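Local coordinates for five-membered-cyclitol-phosphate synthase (Streptomyces citricolor, PDB 6K96), which belongs to the myo-inositol-1-phosphate synthase family and binds nicotinamide-adenine-dinucleotide, combining a Rossmann-type domain with a second domain built on a mixed sheet, at residues F20-L25 against L85-P91; G100-A106 against W138-Y143; V193-L198 against M269-E273. One frame throughout, in Å; residues are numbered along the deposited sequence.

Contact 1 of 3, residues F20-L25 against L85-P91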
loop_
_atom_site.group_PDB
_atom_site.type_symbol
_atom_site.label_atom_id
_atom_site.label_comp_id
_atom_site.label_asym_id
_atom_site.label_seq_id
_atom_site.Cartn_x
_atom_site.Cartn_y
_atom_site.Cartn_z
ATOM N N PHE B 20 1.804 29.319 14.735
ATOM C CA PHE B 20 1.671 29.882 16.101
ATOM C C PHE B 20 1.898 28.768 17.110
ATOM O O PHE B 20 2.805 28.904 17.921
ATOM C CB PHE B 20 0.289 30.478 16.333
ATOM C CG PHE B 20 0.116 31.085 17.695
ATOM C CD1 PHE B 20 1.020 32.035 18.163
ATOM C CD2 PHE B 20 -0.940 30.701 18.503
ATOM C CE1 PHE B 20 0.848 32.632 19.402
ATOM C CE2 PHE B 20 -1.123 31.311 19.734
ATOM C CZ PHE B 20 -0.237 32.283 20.174
ATOM N N GLN B 21 1.105 27.701 17.057
ATOM C CA GLN B 21 1.300 26.513 17.919
ATOM C C GLN B 21 2.696 25.939 17.676
ATOM O O GLN B 21 3.328 25.527 18.645
ATOM C CB GLN B 21 0.275 25.435 17.614
ATOM C CG GLN B 21 -1.124 25.859 17.960
ATOM C CD GLN B 21 -2.029 24.662 18.085
ATOM O OE1 GLN B 21 -1.958 23.948 19.088
ATOM N NE2 GLN B 21 -2.875 24.457 17.074
ATOM N N GLY B 22 3.153 25.862 16.433
ATOM C CA GLY B 22 4.489 25.305 16.173
ATOM C C GLY B 22 5.535 26.056 16.965
ATOM O O GLY B 22 6.199 25.442 17.748
ATOM N N ALA B 23 5.607 27.367 16.802
ATOM C CA ALA B 23 6.586 28.250 17.467
ATOM C C ALA B 23 6.581 28.022 18.979
ATOM O O ALA B 23 7.674 28.075 19.534
ATOM C CB ALA B 23 6.317 29.694 17.161
ATOM N N GLU B 24 5.429 27.789 19.617
ATOM C CA GLU B 24 5.353 27.557 21.094
ATOM C C GLU B 24 5.696 26.106 21.445
ATOM O O GLU B 24 6.049 25.889 22.623
ATOM C CB GLU B 24 3.984 27.857 21.712
ATOM C CG GLU B 24 3.918 29.212 22.430
ATOM C CD GLU B 24 4.508 29.313 23.845
ATOM O OE1 GLU B 24 4.142 28.519 24.721
ATOM O OE2 GLU B 24 5.335 30.202 24.074
ATOM N N LEU B 25 5.533 25.158 20.521
ATOM C CA LEU B 25 6.028 23.781 20.737
ATOM C C LEU B 25 7.552 23.842 20.784
ATOM O O LEU B 25 8.077 23.316 21.744
ATOM C CB LEU B 25 5.548 22.794 19.671
ATOM C CG LEU B 25 5.832 21.313 19.974
ATOM C CD1 LEU B 25 4.613 20.446 19.748
ATOM C CD2 LEU B 25 6.985 20.738 19.160
ATOM N N LEU B 85 -4.695 20.650 17.906
ATOM C CA LEU B 85 -4.146 21.135 19.201
ATOM C C LEU B 85 -2.879 20.342 19.508
ATOM O O LEU B 85 -2.964 19.107 19.513
ATOM C CB LEU B 85 -5.167 20.936 20.322
ATOM C CG LEU B 85 -6.120 22.114 20.521
ATOM C CD1 LEU B 85 -7.220 22.079 19.457
ATOM C CD2 LEU B 85 -6.690 22.106 21.948
ATOM N N LEU B 86 -1.762 21.033 19.726
ATOM C CA LEU B 86 -0.457 20.373 19.907
ATOM C C LEU B 86 -0.190 20.139 21.396
ATOM O O LEU B 86 0.813 19.457 21.694
ATOM C CB LEU B 86 0.651 21.220 19.274
ATOM C CG LEU B 86 0.746 21.216 17.752
ATOM C CD1 LEU B 86 2.096 21.799 17.352
ATOM C CD2 LEU B 86 0.575 19.837 17.140
ATOM N N GLY B 87 -1.039 20.631 22.301
ATOM C CA GLY B 87 -0.844 20.338 23.737
ATOM C C GLY B 87 0.335 21.125 24.282
ATOM O O GLY B 87 1.266 20.538 24.883
ATOM N N VAL B 88 0.294 22.429 24.025
ATOM C CA VAL B 88 1.277 23.416 24.528
ATOM C C VAL B 88 0.462 24.559 25.124
ATOM O O VAL B 88 -0.624 24.843 24.622
ATOM C CB VAL B 88 2.214 23.907 23.413
ATOM C CG1 VAL B 88 3.340 24.759 23.977
ATOM C CG2 VAL B 88 2.787 22.755 22.605
ATOM N N GLU B 89 0.942 25.161 26.201
ATOM C CA GLU B 89 0.268 26.361 26.741
ATOM C C GLU B 89 0.545 27.480 25.748
ATOM O O GLU B 89 1.615 28.098 25.835
ATOM C CB GLU B 89 0.781 26.726 28.132
ATOM C CG GLU B 89 2.285 26.911 28.187
ATOM C CD GLU B 89 2.906 26.646 29.548
ATOM O OE1 GLU B 89 2.441 27.254 30.544
ATOM O OE2 GLU B 89 3.850 25.820 29.613
ATOM N N LEU B 90 -0.355 27.656 24.786
ATOM C CA LEU B 90 -0.264 28.774 23.816
ATOM C C LEU B 90 -0.423 30.077 24.596
ATOM O O LEU B 90 -1.397 30.214 25.324
ATOM C CB LEU B 90 -1.392 28.608 22.800
ATOM C CG LEU B 90 -1.219 27.447 21.835
ATOM C CD1 LEU B 90 -2.519 27.203 21.080
ATOM C CD2 LEU B 90 -0.084 27.750 20.871
ATOM N N PRO B 91 0.535 31.082 24.494
ATOM C CA PRO B 91 0.536 32.369 25.180
ATOM C C PRO B 91 -0.526 33.307 24.584
ATOM O O PRO B 91 -0.929 33.086 23.463
ATOM C CB PRO B 91 1.948 32.924 24.908
ATOM C CG PRO B 91 2.345 32.305 23.589
ATOM C CD PRO B 91 1.660 30.959 23.576
#

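Contact 2 of 3, residues G100-A106 against W138-Y143. With NAD (nicotinamide-adenine-dinucleotide), chain G.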
loop_
_atom_site.group_PDB
_atom_site.type_symbol
_atom_site.label_atom_id
_atom_site.label_comp_id
_atom_site.label_asym_id
_atom_site.label_seq_id
_atom_site.Cartn_x
_atom_site.Cartn_y
_atom_site.Cartn_z
ATOM N N GLY B 100 -10.639 42.440 7.871
ATOM C CA GLY B 100 -9.812 42.542 6.654
ATOM C C GLY B 100 -10.446 43.454 5.618
ATOM O O GLY B 100 -11.475 44.051 5.927
ATOM N N LEU B 101 -9.832 43.520 4.434
ATOM C CA LEU B 101 -10.356 44.155 3.198
ATOM C C LEU B 101 -11.319 43.188 2.525
ATOM O O LEU B 101 -10.876 42.092 2.170
ATOM C CB LEU B 101 -9.237 44.425 2.190
ATOM C CG LEU B 101 -8.079 45.307 2.644
ATOM C CD1 LEU B 101 -6.915 45.221 1.664
ATOM C CD2 LEU B 101 -8.517 46.739 2.809
ATOM N N THR B 102 -12.557 43.614 2.275
ATOM C CA THR B 102 -13.484 42.961 1.311
ATOM C C THR B 102 -13.215 43.544 -0.082
ATOM O O THR B 102 -12.591 44.608 -0.142
ATOM C CB THR B 102 -14.928 43.201 1.720
ATOM O OG1 THR B 102 -15.084 44.553 1.266
ATOM C CG2 THR B 102 -15.169 42.951 3.199
ATOM N N GLU B 103 -13.626 42.863 -1.154
ATOM C CA GLU B 103 -13.246 43.199 -2.561
ATOM C C GLU B 103 -13.508 44.699 -2.846
ATOM O O GLU B 103 -12.671 45.318 -3.543
ATOM C CB GLU B 103 -13.976 42.275 -3.552
ATOM C CG GLU B 103 -13.521 42.434 -5.002
ATOM C CD GLU B 103 -13.930 41.340 -5.980
ATOM O OE1 GLU B 103 -14.523 40.341 -5.524
ATOM O OE2 GLU B 103 -13.609 41.469 -7.188
ATOM N N GLU B 104 -14.603 45.285 -2.334
ATOM C CA GLU B 104 -14.958 46.724 -2.573
ATOM C C GLU B 104 -13.977 47.667 -1.860
ATOM O O GLU B 104 -13.745 48.742 -2.374
ATOM C CB GLU B 104 -16.401 47.090 -2.202
ATOM C CG GLU B 104 -17.072 46.206 -1.172
ATOM C CD GLU B 104 -17.857 45.043 -1.762
ATOM O OE1 GLU B 104 -19.109 45.124 -1.724
ATOM O OE2 GLU B 104 -17.211 44.060 -2.253
ATOM N N ASP B 105 -13.380 47.254 -0.748
ATOM C CA ASP B 105 -12.336 48.032 -0.023
ATOM C C ASP B 105 -10.954 47.848 -0.668
ATOM O O ASP B 105 -9.972 48.254 -0.045
ATOM C CB ASP B 105 -12.205 47.600 1.440
ATOM C CG ASP B 105 -13.501 47.500 2.221
ATOM O OD1 ASP B 105 -14.232 48.514 2.288
ATOM O OD2 ASP B 105 -13.744 46.417 2.797
ATOM N N ALA B 106 -10.850 47.265 -1.863
ATOM C CA ALA B 106 -9.553 47.081 -2.561
ATOM C C ALA B 106 -8.792 48.419 -2.609
ATOM O O ALA B 106 -7.610 48.480 -2.174
ATOM C CB ALA B 106 -9.799 46.534 -3.955
ATOM N N TRP B 138 -7.258 40.360 -6.520
ATOM C CA TRP B 138 -7.497 41.708 -5.937
ATOM C C TRP B 138 -6.879 41.836 -4.530
ATOM O O TRP B 138 -6.375 42.936 -4.213
ATOM C CB TRP B 138 -9.005 42.053 -5.961
ATOM C CG TRP B 138 -9.834 41.194 -5.062
ATOM C CD1 TRP B 138 -10.521 40.059 -5.394
ATOM C CD2 TRP B 138 -10.010 41.378 -3.647
ATOM N NE1 TRP B 138 -11.130 39.528 -4.283
ATOM C CE2 TRP B 138 -10.831 40.322 -3.196
ATOM C CE3 TRP B 138 -9.534 42.311 -2.716
ATOM C CZ2 TRP B 138 -11.181 40.190 -1.850
ATOM C CZ3 TRP B 138 -9.888 42.180 -1.389
ATOM C CH2 TRP B 138 -10.696 41.131 -0.966
ATOM N N ALA B 139 -6.936 40.785 -3.697
ATOM C CA ALA B 139 -6.566 40.877 -2.261
ATOM C C ALA B 139 -5.048 40.849 -2.136
ATOM O O ALA B 139 -4.476 41.731 -1.462
ATOM C CB ALA B 139 -7.194 39.773 -1.458
ATOM N N ALA B 140 -4.416 39.891 -2.810
ATOM C CA ALA B 140 -2.946 39.745 -2.875
ATOM C C ALA B 140 -2.358 41.101 -3.299
ATOM O O ALA B 140 -1.458 41.616 -2.613
ATOM C CB ALA B 140 -2.614 38.624 -3.836
ATOM N N ILE B 141 -2.894 41.716 -4.357
ATOM C CA ILE B 141 -2.420 43.070 -4.796
ATOM C C ILE B 141 -2.644 44.064 -3.646
ATOM O O ILE B 141 -1.727 44.812 -3.332
ATOM C CB ILE B 141 -3.144 43.500 -6.102
ATOM C CG1 ILE B 141 -2.405 43.012 -7.350
ATOM C CG2 ILE B 141 -3.386 45.000 -6.134
ATOM C CD1 ILE B 141 -0.956 43.422 -7.359
ATOM N N ALA B 142 -3.844 44.061 -3.057
ATOM C CA ALA B 142 -4.328 45.062 -2.077
ATOM C C ALA B 142 -3.487 44.973 -0.815
ATOM O O ALA B 142 -2.864 45.984 -0.484
ATOM C CB ALA B 142 -5.803 44.902 -1.804
ATOM N N TYR B 143 -3.456 43.823 -0.137
ATOM C CA TYR B 143 -2.606 43.639 1.060
ATOM C C TYR B 143 -1.154 43.983 0.731
ATOM O O TYR B 143 -0.425 44.454 1.621
ATOM C CB TYR B 143 -2.713 42.214 1.633
ATOM C CG TYR B 143 -3.993 42.011 2.391
ATOM C CD1 TYR B 143 -4.129 42.496 3.679
ATOM C CD2 TYR B 143 -5.082 41.432 1.790
ATOM C CE1 TYR B 143 -5.325 42.380 4.372
ATOM C CE2 TYR B 143 -6.288 41.334 2.456
ATOM C CZ TYR B 143 -6.415 41.812 3.742
ATOM O OH TYR B 143 -7.598 41.640 4.394
HETATM P PA NAD G . -7.283 28.544 5.292
HETATM O O1A NAD G . -8.479 28.348 4.442
HETATM O O2A NAD G . -7.188 27.647 6.495
HETATM O O5B NAD G . -6.999 30.041 5.701
HETATM C C5B NAD G . -7.723 31.027 4.929
HETATM C C4B NAD G . -8.115 32.165 5.833
HETATM O O4B NAD G . -8.339 33.416 5.101
HETATM C C3B NAD G . -9.417 31.902 6.596
HETATM O O3B NAD G . -9.240 32.319 7.944
HETATM C C2B NAD G . -10.397 32.830 5.881
HETATM O O2B NAD G . -11.475 32.951 6.764
HETATM C C1B NAD G . -9.473 34.037 5.690
HETATM N N9A NAD G . -9.912 35.090 4.796
HETATM C C8A NAD G . -10.735 34.893 3.714
HETATM N N7A NAD G . -10.913 35.980 2.998
HETATM C C5A NAD G . -10.135 36.949 3.622
HETATM C C6A NAD G . -9.913 38.308 3.319
HETATM N N6A NAD G . -10.451 38.906 2.262
HETATM N N1A NAD G . -9.049 39.001 4.110
HETATM C C2A NAD G . -8.520 38.358 5.168
HETATM N N3A NAD G . -8.677 37.094 5.553
HETATM C C4A NAD G . -9.500 36.416 4.729
HETATM O O3 NAD G . -6.013 28.280 4.378
HETATM P PN NAD G . -4.579 27.667 4.770
HETATM O O1N NAD G . -4.049 28.456 5.905
HETATM O O2N NAD G . -4.829 26.190 4.818
HETATM O O5D NAD G . -3.734 28.042 3.449
HETATM C C5D NAD G . -3.594 29.484 3.113
HETATM C C4D NAD G . -3.102 29.621 1.702
HETATM O O4D NAD G . -1.778 29.061 1.542
HETATM C C3D NAD G . -4.002 28.909 0.683
HETATM O O3D NAD G . -4.044 29.713 -0.476
HETATM C C2D NAD G . -3.186 27.672 0.316
HETATM O O2D NAD G . -3.367 27.156 -0.989
HETATM C C1D NAD G . -1.766 28.232 0.371
HETATM N N1N NAD G . -0.784 27.108 0.432
HETATM C C2N NAD G . -0.969 26.070 1.406
HETATM C C3N NAD G . -0.206 24.914 1.384
HETATM C C7N NAD G . -0.436 23.882 2.474
HETATM O O7N NAD G . -1.187 24.139 3.406
HETATM N N7N NAD G . 0.186 22.711 2.370
HETATM C C4N NAD G . 0.725 24.779 0.356
HETATM C C5N NAD G . 1.016 25.859 -0.469
HETATM C C6N NAD G . 0.200 26.975 -0.474
#

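Contact 3 of 3, residues V193-L198 against M269-E273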
loop_
_atom_site.group_PDB
_atom_site.type_symbol
_atom_site.label_atom_id
_atom_site.label_comp_id
_atom_site.label_asym_id
_atom_site.label_seq_id
_atom_site.Cartn_x
_atom_site.Cartn_y
_atom_site.Cartn_z
ATOM N N VAL B 193 7.692 14.079 -4.591
ATOM C CA VAL B 193 7.814 12.596 -4.481
ATOM C C VAL B 193 7.512 11.965 -5.829
ATOM O O VAL B 193 8.268 11.144 -6.262
ATOM C CB VAL B 193 6.921 11.929 -3.422
ATOM C CG1 VAL B 193 7.140 10.426 -3.429
ATOM C CG2 VAL B 193 7.135 12.495 -2.044
ATOM N N HIS B 194 6.391 12.296 -6.455
ATOM C CA HIS B 194 6.023 11.652 -7.745
ATOM C C HIS B 194 7.158 11.861 -8.756
ATOM O O HIS B 194 7.582 10.906 -9.437
ATOM C CB HIS B 194 4.693 12.204 -8.245
ATOM C CG HIS B 194 4.095 11.414 -9.348
ATOM N ND1 HIS B 194 2.798 11.591 -9.714
ATOM C CD2 HIS B 194 4.568 10.402 -10.096
ATOM C CE1 HIS B 194 2.499 10.723 -10.659
ATOM N NE2 HIS B 194 3.557 9.988 -10.910
ATOM N N ARG B 195 7.647 13.094 -8.805
ATOM C CA ARG B 195 8.626 13.583 -9.803
ATOM C C ARG B 195 9.955 12.851 -9.589
ATOM O O ARG B 195 10.572 12.520 -10.574
ATOM C CB ARG B 195 8.659 15.122 -9.675
ATOM C CG ARG B 195 9.741 15.844 -10.460
ATOM C CD ARG B 195 9.859 17.317 -10.032
ATOM N NE ARG B 195 10.879 17.943 -10.877
ATOM C CZ ARG B 195 10.680 18.917 -11.783
ATOM N NH1 ARG B 195 9.492 19.480 -11.940
ATOM N NH2 ARG B 195 11.696 19.351 -12.518
ATOM N N ALA B 196 10.378 12.680 -8.330
ATOM C CA ALA B 196 11.643 12.023 -7.969
ATOM C C ALA B 196 11.597 10.578 -8.476
ATOM O O ALA B 196 12.630 10.106 -9.021
ATOM C CB ALA B 196 11.869 12.067 -6.473
ATOM N N LEU B 197 10.468 9.897 -8.300
ATOM C CA LEU B 197 10.336 8.473 -8.666
ATOM C C LEU B 197 10.349 8.372 -10.172
ATOM O O LEU B 197 10.969 7.430 -10.689
ATOM C CB LEU B 197 9.084 7.839 -8.042
ATOM C CG LEU B 197 9.209 7.614 -6.534
ATOM C CD1 LEU B 197 7.917 7.165 -5.870
ATOM C CD2 LEU B 197 10.327 6.642 -6.237
ATOM N N LEU B 198 9.667 9.289 -10.861
ATOM C CA LEU B 198 9.616 9.248 -12.343
ATOM C C LEU B 198 11.012 9.550 -12.851
ATOM O O LEU B 198 11.430 8.839 -13.776
ATOM C CB LEU B 198 8.540 10.186 -12.882
ATOM C CG LEU B 198 7.126 9.608 -12.842
ATOM C CD1 LEU B 198 6.105 10.697 -13.223
ATOM C CD2 LEU B 198 6.970 8.403 -13.774
ATOM N N MET B 269 -1.783 9.153 -3.185
ATOM C CA MET B 269 -1.646 7.737 -3.550
ATOM C C MET B 269 -1.054 7.781 -4.930
ATOM O O MET B 269 -1.522 8.623 -5.722
ATOM C CB MET B 269 -2.973 6.984 -3.548
ATOM C CG MET B 269 -3.162 6.185 -2.296
ATOM S SD MET B 269 -4.732 6.570 -1.468
ATOM C CE MET B 269 -5.907 6.449 -2.806
ATOM N N LEU B 270 0.024 7.053 -5.180
ATOM C CA LEU B 270 0.527 7.108 -6.560
ATOM C C LEU B 270 0.842 5.700 -7.036
ATOM O O LEU B 270 0.843 4.768 -6.212
ATOM C CB LEU B 270 1.610 8.180 -6.706
ATOM C CG LEU B 270 2.947 7.935 -6.062
ATOM C CD1 LEU B 270 3.722 6.954 -6.935
ATOM C CD2 LEU B 270 3.711 9.253 -5.854
ATOM N N ASN B 271 0.751 5.569 -8.351
ATOM C CA ASN B 271 1.015 4.333 -9.115
ATOM C C ASN B 271 1.961 4.709 -10.242
ATOM O O ASN B 271 1.719 5.752 -10.874
ATOM C CB ASN B 271 -0.240 3.709 -9.718
ATOM C CG ASN B 271 0.090 2.380 -10.353
ATOM O OD1 ASN B 271 0.092 2.244 -11.570
ATOM N ND2 ASN B 271 0.478 1.419 -9.530
ATOM N N ILE B 272 3.015 3.926 -10.420
ATOM C CA ILE B 272 3.933 4.030 -11.583
ATOM C C ILE B 272 4.114 2.639 -12.132
ATOM O O ILE B 272 4.302 1.766 -11.352
ATOM C CB ILE B 272 5.288 4.662 -11.243
ATOM C CG1 ILE B 272 5.140 6.077 -10.694
ATOM C CG2 ILE B 272 6.191 4.571 -12.466
ATOM C CD1 ILE B 272 6.255 6.456 -9.796
ATOM N N GLU B 273 3.964 2.497 -13.441
ATOM C CA GLU B 273 4.018 1.212 -14.157
ATOM C C GLU B 273 5.093 1.383 -15.199
ATOM O O GLU B 273 4.819 1.964 -16.219
ATOM C CB GLU B 273 2.667 0.858 -14.790
ATOM C CG GLU B 273 1.578 0.549 -13.772
ATOM C CD GLU B 273 1.836 -0.662 -12.851
ATOM O OE1 GLU B 273 2.596 -1.622 -13.240
ATOM O OE2 GLU B 273 1.266 -0.645 -11.709
#

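Contact 1 of 3, residues F20-L25 against L85-P91
Gln21 makes the polar link between the helix segment 20-25 and the irregular segment 85-91. In an m, t conformation its amide reaches out from the helix to the loop, so that Gln21 OE1 accepts a hydrogen bond from Leu86 N at 3.0 Å, while NE2 is held by Pro84 O and Ser17 OG. Leu90 (m, t) drops its CD2 onto the aliphatic part of the same residue, 3.6 Å from Gln21 CG, and also reaches Phe20 CD2 at 3.9 Å. The t rotamer of Phe20 lays its ring beside Pro91, with Phe20 CZ 4.1 Å from Pro91 CD; Phe57 and Phe72 meet this ring edge-to-face. Val88, in the t rotamer, sets its two methyls against neighbouring helix residues: Val88 CG1 lies 3.9 Å from Glu24 CB and Val88 CG2 4.0 Å from Leu25 CB. The carboxylate of Glu24 has its salt bridge with Arg27. Gly87, at positive phi, lets the loop turn, and Leu86 CD1 meets Leu25 CD1 at 3.7 Å, where both residues also pack on Ala278 of the second subunit. Helix 14-31 follows strand 5-10 of the parallel sheet and is the first helix of a Rossmann-type fold.

Contact 2 of 3, residues G100-A106 against W138-Y143
Trp138, near the start of helix 137-149, takes the p rotamer and turns its indole under the loop 100-106. Glu103 CA sits 3.5 Å from the centroid of the six-membered ring of Trp138 and only 5° off its normal, a CH-pi contact over the face, with Glu103 N 3.4 Å from Trp138 CH2. At the ring edge Trp138 CH2 is 3.3 Å from Leu101 O. Leu101 O accepts a hydrogen bond from N6A of NAD at 3.2 Å, and Trp138 CH2 lies 3.9 Å from that N6A. Within the loop, Asp105 OD2 takes hydrogen bonds from Thr102 N (3.1 Å) and Thr102 OG1 (2.8 Å). In the Rossmann-type fold this is the adenine end of the dinucleotide site: the loop leaves edge strand 98-99, the helix follows strand 127-130, and Asp62, whose OD1 is also bonded to NAD, pairs by backbone with Gly100. One turn on from Trp138, Ala142 CB meets Leu101 CD1 at 3.7 Å and Ala106 O at 4.0 Å; the small methyl permits this close approach. Tyr143 finishes the segment. Leu101 CD1 makes a CH-pi contact over the face of the Tyr143 ring, 4.0 Å from its centroid, and Tyr143 OH accepts a hydrogen bond from Leu101 N at 2.9 Å while lying 3.0 Å from N1A of NAD. Gly100 CA passes 3.3 Å from Tyr143 OH, where a CB would clash.

Contact 3 of 3, residues V193-L198 against M269-E273
Helix 190-203 packs on one face of the mixed sheet in the alpha/beta domain that this family shares with its dehydrogenase relatives of the GAPDH-like clan. Segments 193-198 and 269-273 run nearly parallel, 14° apart, their axes 10.1 Å apart at closest approach. No hydrogen bond crosses the interface; the packing is by aliphatic side chains and the His194 side chain. Leu270 and Ile272, two apart on the strand, both face the helix: Ile272 CD1 meets Leu197 CB at 3.6 Å, Ile272 CG2 meets Leu198 CD2 at 4.1 Å, and Leu270 CD2 reaches His194 CB at 3.9 Å. Leu286 of the adjoining strand extends this floor under Val193 and Leu197, which also pack against the same helix of the second subunit. Polar groups are satisfied beyond the interface: the His194 imidazole pairs with Ser211 and Gln213 of strand 207-217. Asn271 points away from the helix, on the face where Lys287 of the third subunit packs against it; there Asn271 ND2 bonds to Asp285 of the next strand and also donates to Glu273 OE2 at 3.1 Å.

Overall arrangement
Contacts 1 and 2 belong to the same Rossmann-type sheet region yet lie about 30 Å apart between centres, each joining a helix to a loop; contact 3 joins a helix to a strand in the other domain, across the chain's centre from contact 2. Contact 3 is fully buried and has no hydrogen bond across its interface. The other two are partly buried, and each adds one main-chain NH bonded to a side-chain oxygen: an amide in contact 1, a tyrosine hydroxyl in contact 2. Their surroundings differ too: contact 2 meets the bound NAD and no other protein chain of the assembly, whereas contacts 1 and 3 both touch the second subunit, and contact 3 a third as well.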